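Local structure of metallo-beta-lactamase family protein (Staphylococcus aureus, 3R2U) at residues Phe247-Asn251 with Glu252-Ile256; Asp344-Leu347 with Val348-Thr352; Ile42-Gln45 with Lys46-Glu49. The protein probably acts as an iron-dependent enzyme of the metallo-beta-lactamase superfamily that also carries a rhodanese-like domain, although its substrate is not established. All coordinates share one frame; numbering follows the deposited sequence.

Contact 1: Phe247-Asn251 with Glu252-Ile256; sequences FSENN and EATFI
The backbone carbonyl Asn251 O takes a hydrogen bond from Phe255 N at 3.0 Å, closing the first turn of helix 252-260. One residue earlier, Thr254 N donates to the side-chain oxygen Asn251 OD1 at 3.2 Å, which makes Asn251 the N-cap. With CG anti to the backbone N (chi1 179°) the short amide folds back over the helix end, and the donor meets OD1 from above the carbonyl plane. Thr254 crosses that amide at about a right angle, OG1 lying 3.5 Å from Asn251 CG, while its methyl faces the other way: Thr254 CG2 lies 3.6 Å from Glu249 OE2, so threonine serves both neighbours. Glu249 bends at chi2 (54°), which lays its aliphatic part on the helix, CG 3.9 Å from Phe255 CB, and brings OE1 round to accept Asn251 N at 3.1 Å on its anti side. Phe255 brings a large ring to a buried place, edge-to-face with Phe200 and also meeting Trp245. Asparagine suits the cap because its carbonyl reaches a first-turn N-H. By holding Asn251 N, Glu249 may steady the cap, and its carboxylate would probably be favoured by the helix dipole.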
ATOM      1  N   PHE A 247      13.364 -20.946 -37.089  1.00 28.10           N
ATOM      2  CA  PHE A 247      14.700 -20.717 -37.639  1.00 28.47           C
ATOM      3  C   PHE A 247      15.349 -21.913 -38.325  1.00 30.55           C
ATOM      4  O   PHE A 247      16.348 -21.738 -39.019  1.00 30.87           O
ATOM      5  CB  PHE A 247      15.626 -20.181 -36.544  1.00 27.91           C
ATOM      6  CG  PHE A 247      15.312 -18.786 -36.152  1.00 25.53           C
ATOM      7  CD1 PHE A 247      15.965 -17.732 -36.745  1.00 27.02           C
ATOM      8  CD2 PHE A 247      14.322 -18.518 -35.222  1.00 27.37           C
ATOM      9  CE1 PHE A 247      15.647 -16.420 -36.396  1.00 26.68           C
ATOM     10  CE2 PHE A 247      14.004 -17.218 -34.870  1.00 25.91           C
ATOM     11  CZ  PHE A 247      14.676 -16.169 -35.461  1.00 25.32           C
ATOM     12  N   SER A 248      14.784 -23.109 -38.149  1.00 31.48           N
ATOM     13  CA  SER A 248      15.333 -24.326 -38.751  1.00 34.10           C
ATOM     14  C   SER A 248      14.517 -24.844 -39.919  1.00 35.01           C
ATOM     15  O   SER A 248      14.996 -25.695 -40.659  1.00 35.17           O
ATOM     16  CB  SER A 248      15.409 -25.449 -37.711  1.00 34.74           C
ATOM     17  OG  SER A 248      16.254 -25.080 -36.659  1.00 37.86           O
ATOM     18  N   GLU A 249      13.281 -24.371 -40.064  1.00 34.94           N
ATOM     19  CA  GLU A 249      12.441 -24.822 -41.163  1.00 36.40           C
ATOM     20  C   GLU A 249      12.751 -23.968 -42.378  1.00 37.25           C
ATOM     21  O   GLU A 249      12.353 -22.801 -42.443  1.00 37.23           O
ATOM     22  CB  GLU A 249      10.958 -24.724 -40.809  1.00 35.91           C
ATOM     23  CG  GLU A 249      10.066 -25.226 -41.927  1.00 38.42           C
ATOM     24  CD  GLU A 249      10.457 -26.634 -42.335  1.00 42.40           C
ATOM     25  OE1 GLU A 249      10.844 -26.845 -43.504  1.00 42.96           O
ATOM     26  OE2 GLU A 249      10.467 -27.503 -41.449  1.00 44.99           O
ATOM     27  N   ASN A 250      13.464 -24.539 -43.339  1.00 38.08           N
ATOM     28  CA  ASN A 250      13.834 -23.782 -44.530  1.00 39.61           C
ATOM     29  C   ASN A 250      12.986 -24.094 -45.773  1.00 40.60           C
ATOM     30  O   ASN A 250      13.220 -23.539 -46.845  1.00 42.39           O
ATOM     31  CB  ASN A 250      15.344 -23.913 -44.774  1.00 39.66           C
ATOM     32  CG  ASN A 250      16.160 -23.269 -43.655  1.00 42.98           C
ATOM     33  OD1 ASN A 250      15.779 -22.220 -43.117  1.00 43.91           O
ATOM     34  ND2 ASN A 250      17.283 -23.886 -43.303  1.00 44.71           N
ATOM     35  N   ASN A 251      11.993 -24.969 -45.620  1.00 40.25           N
ATOM     36  CA  ASN A 251      11.060 -25.271 -46.701  1.00 40.93           C
ATOM     37  C   ASN A 251       9.857 -24.334 -46.502  1.00 40.55           C
ATOM     38  O   ASN A 251       9.128 -24.455 -45.524  1.00 38.94           O
ATOM     39  CB  ASN A 251      10.638 -26.739 -46.653  1.00 41.44           C
ATOM     40  CG  ASN A 251       9.642 -27.107 -47.741  1.00 42.98           C
ATOM     41  OD1 ASN A 251       8.653 -26.409 -47.974  1.00 41.73           O
ATOM     42  ND2 ASN A 251       9.878 -28.242 -48.383  1.00 45.06           N
ATOM     43  N   GLU A 252       9.662 -23.408 -47.434  1.00 41.05           N
ATOM     44  CA  GLU A 252       8.601 -22.410 -47.323  1.00 41.19           C
ATOM     45  C   GLU A 252       7.207 -22.993 -47.123  1.00 40.45           C
ATOM     46  O   GLU A 252       6.450 -22.511 -46.284  1.00 37.99           O
ATOM     47  CB  GLU A 252       8.617 -21.467 -48.532  1.00 41.63           C
ATOM     48  CG  GLU A 252       7.626 -20.291 -48.409  1.00 47.00           C
ATOM     49  CD  GLU A 252       7.682 -19.343 -49.600  1.00 53.03           C
ATOM     50  OE1 GLU A 252       8.794 -18.977 -50.025  1.00 60.13           O
ATOM     51  OE2 GLU A 252       6.616 -18.956 -50.109  1.00 61.53           O
ATOM     52  N   ALA A 253       6.875 -24.024 -47.889  1.00 40.86           N
ATOM     53  CA  ALA A 253       5.554 -24.652 -47.817  1.00 41.96           C
ATOM     54  C   ALA A 253       5.287 -25.267 -46.446  1.00 41.56           C
ATOM     55  O   ALA A 253       4.189 -25.124 -45.897  1.00 41.24           O
ATOM     56  CB  ALA A 253       5.402 -25.721 -48.924  1.00 43.67           C
ATOM     57  N   THR A 254       6.291 -25.967 -45.911  1.00 40.33           N
ATOM     58  CA  THR A 254       6.185 -26.624 -44.608  1.00 39.24           C
ATOM     59  C   THR A 254       6.068 -25.568 -43.506  1.00 37.23           C
ATOM     60  O   THR A 254       5.332 -25.746 -42.539  1.00 37.46           O
ATOM     61  CB  THR A 254       7.412 -27.503 -44.338  1.00 38.95           C
ATOM     62  OG1 THR A 254       7.528 -28.476 -45.374  1.00 40.46           O
ATOM     63  CG2 THR A 254       7.310 -28.215 -42.981  1.00 38.31           C
ATOM     64  N   PHE A 255       6.816 -24.480 -43.672  1.00 35.61           N
ATOM     65  CA  PHE A 255       6.818 -23.365 -42.741  1.00 33.91           C
ATOM     66  C   PHE A 255       5.431 -22.753 -42.669  1.00 34.99           C
ATOM     67  O   PHE A 255       4.870 -22.597 -41.582  1.00 33.30           O
ATOM     68  CB  PHE A 255       7.829 -22.322 -43.218  1.00 33.90           C
ATOM     69  CG  PHE A 255       7.953 -21.136 -42.323  1.00 31.18           C
ATOM     70  CD1 PHE A 255       7.120 -20.039 -42.487  1.00 31.51           C
ATOM     71  CD2 PHE A 255       8.933 -21.093 -41.339  1.00 32.50           C
ATOM     72  CE1 PHE A 255       7.245 -18.922 -41.659  1.00 31.55           C
ATOM     73  CE2 PHE A 255       9.063 -19.977 -40.509  1.00 31.70           C
ATOM     74  CZ  PHE A 255       8.213 -18.893 -40.678  1.00 30.46           C
ATOM     75  N   ILE A 256       4.886 -22.417 -43.840  1.00 35.23           N
ATOM     76  CA  ILE A 256       3.567 -21.827 -43.936  1.00 37.22           C
ATOM     77  C   ILE A 256       2.536 -22.720 -43.267  1.00 39.08           C
ATOM     78  O   ILE A 256       1.760 -22.254 -42.430  1.00 37.17           O
ATOM     79  CB  ILE A 256       3.143 -21.614 -45.401  1.00 38.92           C
ATOM     80  CG1 ILE A 256       3.977 -20.505 -46.036  1.00 37.67           C
ATOM     81  CG2 ILE A 256       1.644 -21.260 -45.489  1.00 38.41           C
ATOM     82  CD1 ILE A 256       3.793 -20.424 -47.545  1.00 39.72           C
TER

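Contact 2: Asp344-Leu347 with Val348-Thr352; sequences DYHL and VSKAT
Lys350 CG lies over one face of the His346 imidazole, near the rim, and CD and CE continue past that rim on the side of NE2 and CD2. Lys350 CG stands 4.1 Å above the His346 ring plane, and Lys350 CD comes to 3.7 Å from His346 NE2. The bend at chi3 (-67°) brings CE back beside CD2. Methylenes thus pack against an aromatic ring, for which a long lysine chain is well suited; Lys350 NZ, 4.1 Å from His346 NE2, would probably disfavour a protonated imidazole. At the backbone of His346, two donors grip one oxygen. Ser349 OG bonds to His346 O at 2.7 Å and Lys350 N bonds to the same His346 O at 3.1 Å, both from one face of the carbonyl. Serine fits here because its hydroxyl, set between its own backbone N and carbonyl carbon (chi1 73°), can fold back onto the preceding turn. At the helix start Asp344 is the N-cap: its carboxylate oxygen OD2 accepts Leu347 N at 3.0 Å, from above the carboxylate plane, while Asp344 O receives Val348 N at 2.9 Å. Val348 is buried and touches Tyr366, and Ala351 and Thr352 rest on Leu341. Helix 345-356 thus joins parallel strands 339-342 and 363-367 in a beta-alpha-beta crossover, consistent with a rhodanese-like alpha/beta fold.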
ATOM      1  N   ASP A 344     -15.443  -7.255  -3.466  1.00 23.55           N
ATOM      2  CA  ASP A 344     -15.249  -6.173  -2.504  1.00 24.43           C
ATOM      3  C   ASP A 344     -14.638  -4.963  -3.229  1.00 24.37           C
ATOM      4  O   ASP A 344     -14.018  -5.101  -4.287  1.00 23.37           O
ATOM      5  CB  ASP A 344     -14.398  -6.639  -1.309  1.00 27.20           C
ATOM      6  CG  ASP A 344     -12.975  -6.986  -1.700  1.00 29.12           C
ATOM      7  OD1 ASP A 344     -12.669  -8.191  -1.767  1.00 40.59           O
ATOM      8  OD2 ASP A 344     -12.178  -6.060  -1.987  1.00 30.59           O
ATOM      9  N   TYR A 345     -14.809  -3.783  -2.631  1.00 25.05           N
ATOM     10  CA  TYR A 345     -14.371  -2.511  -3.208  1.00 24.17           C
ATOM     11  C   TYR A 345     -12.980  -2.534  -3.833  1.00 25.01           C
ATOM     12  O   TYR A 345     -12.793  -2.059  -4.951  1.00 22.60           O
ATOM     13  CB  TYR A 345     -14.425  -1.395  -2.152  1.00 24.93           C
ATOM     14  CG  TYR A 345     -14.108  -0.014  -2.718  1.00 25.39           C
ATOM     15  CD1 TYR A 345     -12.790   0.440  -2.820  1.00 23.02           C
ATOM     16  CD2 TYR A 345     -15.133   0.829  -3.158  1.00 26.56           C
ATOM     17  CE1 TYR A 345     -12.500   1.711  -3.356  1.00 28.29           C
ATOM     18  CE2 TYR A 345     -14.858   2.083  -3.688  1.00 29.72           C
ATOM     19  CZ  TYR A 345     -13.549   2.524  -3.783  1.00 29.59           C
ATOM     20  OH  TYR A 345     -13.309   3.764  -4.315  1.00 29.55           O
ATOM     21  N   HIS A 346     -12.020  -3.086  -3.104  1.00 25.47           N
ATOM     22  CA  HIS A 346     -10.632  -3.114  -3.544  1.00 26.35           C
ATOM     23  C   HIS A 346     -10.404  -4.053  -4.719  1.00 23.97           C
ATOM     24  O   HIS A 346      -9.722  -3.707  -5.677  1.00 23.51           O
ATOM     25  CB  HIS A 346      -9.712  -3.488  -2.359  1.00 28.18           C
ATOM     26  CG  HIS A 346      -8.261  -3.538  -2.719  1.00 33.23           C
ATOM     27  ND1 HIS A 346      -7.530  -2.406  -3.017  1.00 37.22           N
ATOM     28  CD2 HIS A 346      -7.402  -4.580  -2.817  1.00 37.59           C
ATOM     29  CE1 HIS A 346      -6.287  -2.753  -3.300  1.00 40.86           C
ATOM     30  NE2 HIS A 346      -6.184  -4.065  -3.186  1.00 41.18           N
ATOM     31  N   LEU A 347     -10.951  -5.253  -4.641  1.00 21.87           N
ATOM     32  CA  LEU A 347     -10.809  -6.200  -5.734  1.00 21.49           C
ATOM     33  C   LEU A 347     -11.469  -5.640  -7.020  1.00 19.95           C
ATOM     34  O   LEU A 347     -10.957  -5.810  -8.111  1.00 19.03           O
ATOM     35  CB  LEU A 347     -11.456  -7.523  -5.349  1.00 21.62           C
ATOM     36  CG  LEU A 347     -11.520  -8.634  -6.388  1.00 22.51           C
ATOM     37  CD1 LEU A 347     -10.118  -9.068  -6.745  1.00 23.06           C
ATOM     38  CD2 LEU A 347     -12.341  -9.855  -5.821  1.00 26.25           C
ATOM     39  N   VAL A 348     -12.618  -4.987  -6.865  1.00 19.64           N
ATOM     40  CA  VAL A 348     -13.304  -4.370  -7.990  1.00 19.56           C
ATOM     41  C   VAL A 348     -12.399  -3.266  -8.622  1.00 20.09           C
ATOM     42  O   VAL A 348     -12.315  -3.147  -9.838  1.00 17.35           O
ATOM     43  CB  VAL A 348     -14.642  -3.780  -7.541  1.00 20.75           C
ATOM     44  CG1 VAL A 348     -15.147  -2.729  -8.524  1.00 18.60           C
ATOM     45  CG2 VAL A 348     -15.653  -4.910  -7.283  1.00 20.32           C
ATOM     46  N   SER A 349     -11.688  -2.509  -7.797  1.00 19.62           N
ATOM     47  CA  SER A 349     -10.855  -1.441  -8.329  1.00 21.22           C
ATOM     48  C   SER A 349      -9.660  -2.010  -9.117  1.00 20.27           C
ATOM     49  O   SER A 349      -9.277  -1.447 -10.129  1.00 19.54           O
ATOM     50  CB  SER A 349     -10.392  -0.490  -7.212  1.00 22.27           C
ATOM     51  OG  SER A 349      -9.411  -1.139  -6.428  1.00 28.90           O
ATOM     52  N   LYS A 350      -9.077  -3.118  -8.653  1.00 20.73           N
ATOM     53  CA  LYS A 350      -7.979  -3.747  -9.378  1.00 20.75           C
ATOM     54  C   LYS A 350      -8.454  -4.283 -10.718  1.00 20.48           C
ATOM     55  O   LYS A 350      -7.788  -4.097 -11.744  1.00 18.47           O
ATOM     56  CB  LYS A 350      -7.355  -4.877  -8.566  1.00 22.44           C
ATOM     57  CG  LYS A 350      -6.610  -4.390  -7.318  1.00 26.02           C
ATOM     58  CD  LYS A 350      -5.849  -5.524  -6.608  1.00 32.06           C
ATOM     59  CE  LYS A 350      -6.801  -6.553  -6.002  1.00 37.42           C
ATOM     60  NZ  LYS A 350      -6.085  -7.612  -5.209  1.00 42.25           N
ATOM     61  N   ALA A 351      -9.592  -4.972 -10.711  1.00 20.08           N
ATOM     62  CA  ALA A 351     -10.131  -5.524 -11.962  1.00 20.13           C
ATOM     63  C   ALA A 351     -10.468  -4.415 -12.937  1.00 18.16           C
ATOM     64  O   ALA A 351     -10.263  -4.568 -14.132  1.00 18.56           O
ATOM     65  CB  ALA A 351     -11.361  -6.408 -11.718  1.00 18.48           C
ATOM     66  N   THR A 352     -11.023  -3.319 -12.418  1.00 17.68           N
ATOM     67  CA  THR A 352     -11.398  -2.163 -13.238  1.00 16.58           C
ATOM     68  C   THR A 352     -10.179  -1.612 -13.970  1.00 16.59           C
ATOM     69  O   THR A 352     -10.219  -1.356 -15.170  1.00 16.71           O
ATOM     70  CB  THR A 352     -12.038  -1.061 -12.350  1.00 18.29           C
ATOM     71  OG1 THR A 352     -13.295  -1.534 -11.822  1.00 19.93           O
ATOM     72  CG2 THR A 352     -12.269   0.208 -13.130  1.00 13.06           C
TER

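Contact 3: Ile42-Gln45 with Lys46-Glu49; sequences IGCQ and KTGE
Cys44 fills the tight inner side of this turn, its thiol tucked under the loop that follows. SG is anti to the backbone N (chi1 176°), which aims it at Thr47: Thr47 N donates to Cys44 SG at 3.5 Å, nearly straight, and Thr47 OG1 packs 3.5 Å from Cys44 CB. Cysteine suits this buried spot, a short side chain ending in a large, soft sulfur that can accept a long N-H bond. The main chain closes tightly as well, with Cys44 N bonded to Glu49 O at 2.8 Å and Gly48 N to Cys44 O at 2.7 Å. The loop is the turn of a beta hairpin formed by antiparallel strands 37-44 and 49-53 of the metallo-beta-lactamase region, and within it Thr47 forms an ST turn, OG1 accepting Glu49 N at 3.1 Å. Gly48 takes left-handed backbone angles (phi 92°), at which a side chain would jam against the preceding carbonyl oxygen, hence glycine. The outer side is looser. Lys46 leaves its CB 3.9 Å from Cys44 SG but leads its charged end away, at an exposed corner where a long, flexible cation is at home. Glu49 also leaves the turn, yet its OE1 is held by Gly131 N.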
ATOM      1  N   ILE A  42      14.089   2.579 -22.361  1.00 19.06           N
ATOM      2  CA  ILE A  42      15.518   2.739 -22.605  1.00 19.89           C
ATOM      3  C   ILE A  42      15.830   4.216 -22.400  1.00 19.70           C
ATOM      4  O   ILE A  42      14.997   5.091 -22.666  1.00 18.57           O
ATOM      5  CB  ILE A  42      15.984   2.280 -24.016  1.00 20.73           C
ATOM      6  CG1 ILE A  42      15.227   3.022 -25.123  1.00 19.76           C
ATOM      7  CG2 ILE A  42      15.859   0.730 -24.144  1.00 20.52           C
ATOM      8  CD1 ILE A  42      15.587   2.553 -26.543  1.00 21.68           C
ATOM      9  N   GLY A  43      17.013   4.491 -21.890  1.00 19.87           N
ATOM     10  CA  GLY A  43      17.389   5.841 -21.608  1.00 21.17           C
ATOM     11  C   GLY A  43      18.844   6.122 -21.839  1.00 21.59           C
ATOM     12  O   GLY A  43      19.707   5.278 -21.566  1.00 20.90           O
ATOM     13  N   CYS A  44      19.110   7.331 -22.323  1.00 23.58           N
ATOM     14  CA  CYS A  44      20.467   7.787 -22.601  1.00 24.75           C
ATOM     15  C   CYS A  44      20.969   8.517 -21.376  1.00 28.18           C
ATOM     16  O   CYS A  44      20.455   9.590 -21.021  1.00 25.90           O
ATOM     17  CB  CYS A  44      20.453   8.733 -23.795  1.00 26.32           C
ATOM     18  SG  CYS A  44      22.039   9.481 -24.207  1.00 26.60           S
ATOM     19  N   GLN A  45      21.970   7.956 -20.721  1.00 32.34           N
ATOM     20  CA  GLN A  45      22.498   8.608 -19.518  1.00 38.08           C
ATOM     21  C   GLN A  45      23.213   9.927 -19.837  1.00 39.16           C
ATOM     22  O   GLN A  45      23.187  10.857 -19.022  1.00 41.80           O
ATOM     23  CB  GLN A  45      23.377   7.654 -18.697  1.00 39.97           C
ATOM     24  CG  GLN A  45      22.568   6.519 -17.977  1.00 44.36           C
ATOM     25  CD  GLN A  45      21.576   7.025 -16.907  1.00 51.33           C
ATOM     26  OE1 GLN A  45      21.584   8.207 -16.530  1.00 57.01           O
ATOM     27  NE2 GLN A  45      20.732   6.115 -16.403  1.00 51.78           N
ATOM     28  N   LYS A  46      23.785  10.041 -21.031  1.00 39.15           N
ATOM     29  CA  LYS A  46      24.456  11.284 -21.416  1.00 39.92           C
ATOM     30  C   LYS A  46      23.501  12.480 -21.571  1.00 38.22           C
ATOM     31  O   LYS A  46      23.793  13.557 -21.063  1.00 40.51           O
ATOM     32  CB  LYS A  46      25.274  11.073 -22.682  1.00 41.33           C
ATOM     33  CG  LYS A  46      26.450  10.138 -22.434  1.00 46.47           C
ATOM     34  CD  LYS A  46      27.268   9.882 -23.678  1.00 54.04           C
ATOM     35  CE  LYS A  46      28.571   9.177 -23.321  1.00 56.57           C
ATOM     36  NZ  LYS A  46      29.384   9.973 -22.340  1.00 59.64           N
ATOM     37  N   THR A  47      22.364  12.300 -22.242  1.00 34.11           N
ATOM     38  CA  THR A  47      21.427  13.407 -22.449  1.00 31.72           C
ATOM     39  C   THR A  47      20.193  13.365 -21.548  1.00 30.48           C
ATOM     40  O   THR A  47      19.542  14.373 -21.362  1.00 29.92           O
ATOM     41  CB  THR A  47      20.884  13.399 -23.873  1.00 32.05           C
ATOM     42  OG1 THR A  47      20.057  12.244 -24.040  1.00 29.46           O
ATOM     43  CG2 THR A  47      22.019  13.386 -24.894  1.00 31.45           C
ATOM     44  N   GLY A  48      19.845  12.194 -21.023  1.00 28.69           N
ATOM     45  CA  GLY A  48      18.642  12.062 -20.202  1.00 27.53           C
ATOM     46  C   GLY A  48      17.399  11.675 -21.007  1.00 26.36           C
ATOM     47  O   GLY A  48      16.340  11.397 -20.428  1.00 25.69           O
ATOM     48  N   GLU A  49      17.515  11.636 -22.333  1.00 24.31           N
ATOM     49  CA  GLU A  49      16.381  11.273 -23.171  1.00 25.03           C
ATOM     50  C   GLU A  49      16.004   9.826 -22.920  1.00 22.99           C
ATOM     51  O   GLU A  49      16.853   9.008 -22.617  1.00 23.82           O
ATOM     52  CB  GLU A  49      16.662  11.549 -24.651  1.00 23.94           C
ATOM     53  CG  GLU A  49      16.846  13.047 -24.898  1.00 32.69           C
ATOM     54  CD  GLU A  49      17.053  13.431 -26.370  1.00 38.32           C
ATOM     55  OE1 GLU A  49      16.663  12.677 -27.289  1.00 42.23           O
ATOM     56  OE2 GLU A  49      17.592  14.521 -26.602  1.00 45.71           O
TER

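Contacts 1, 2 and 3 lie in three separate regions and do not touch. Contacts 1 and 2 are farthest apart, with centres 47 Å apart on opposite sides of the chain's centre. Contact 3 has its centre 41 Å from that of contact 1 and 37 Å from that of contact 2; its nearest atoms are about 20 Å from contact 1 and about 25 Å from contact 2. None includes the iron ligands His80, His143 and Asp169. Phe247 of contact 1 touches Ile171, two residues after Asp169 in sequence, and strand 72-77, touched by Glu49 of contact 3, comes before His80 along the chain. The helix of contact 2 packs on a separate parallel sheet that includes strands 339-342 and 363-367.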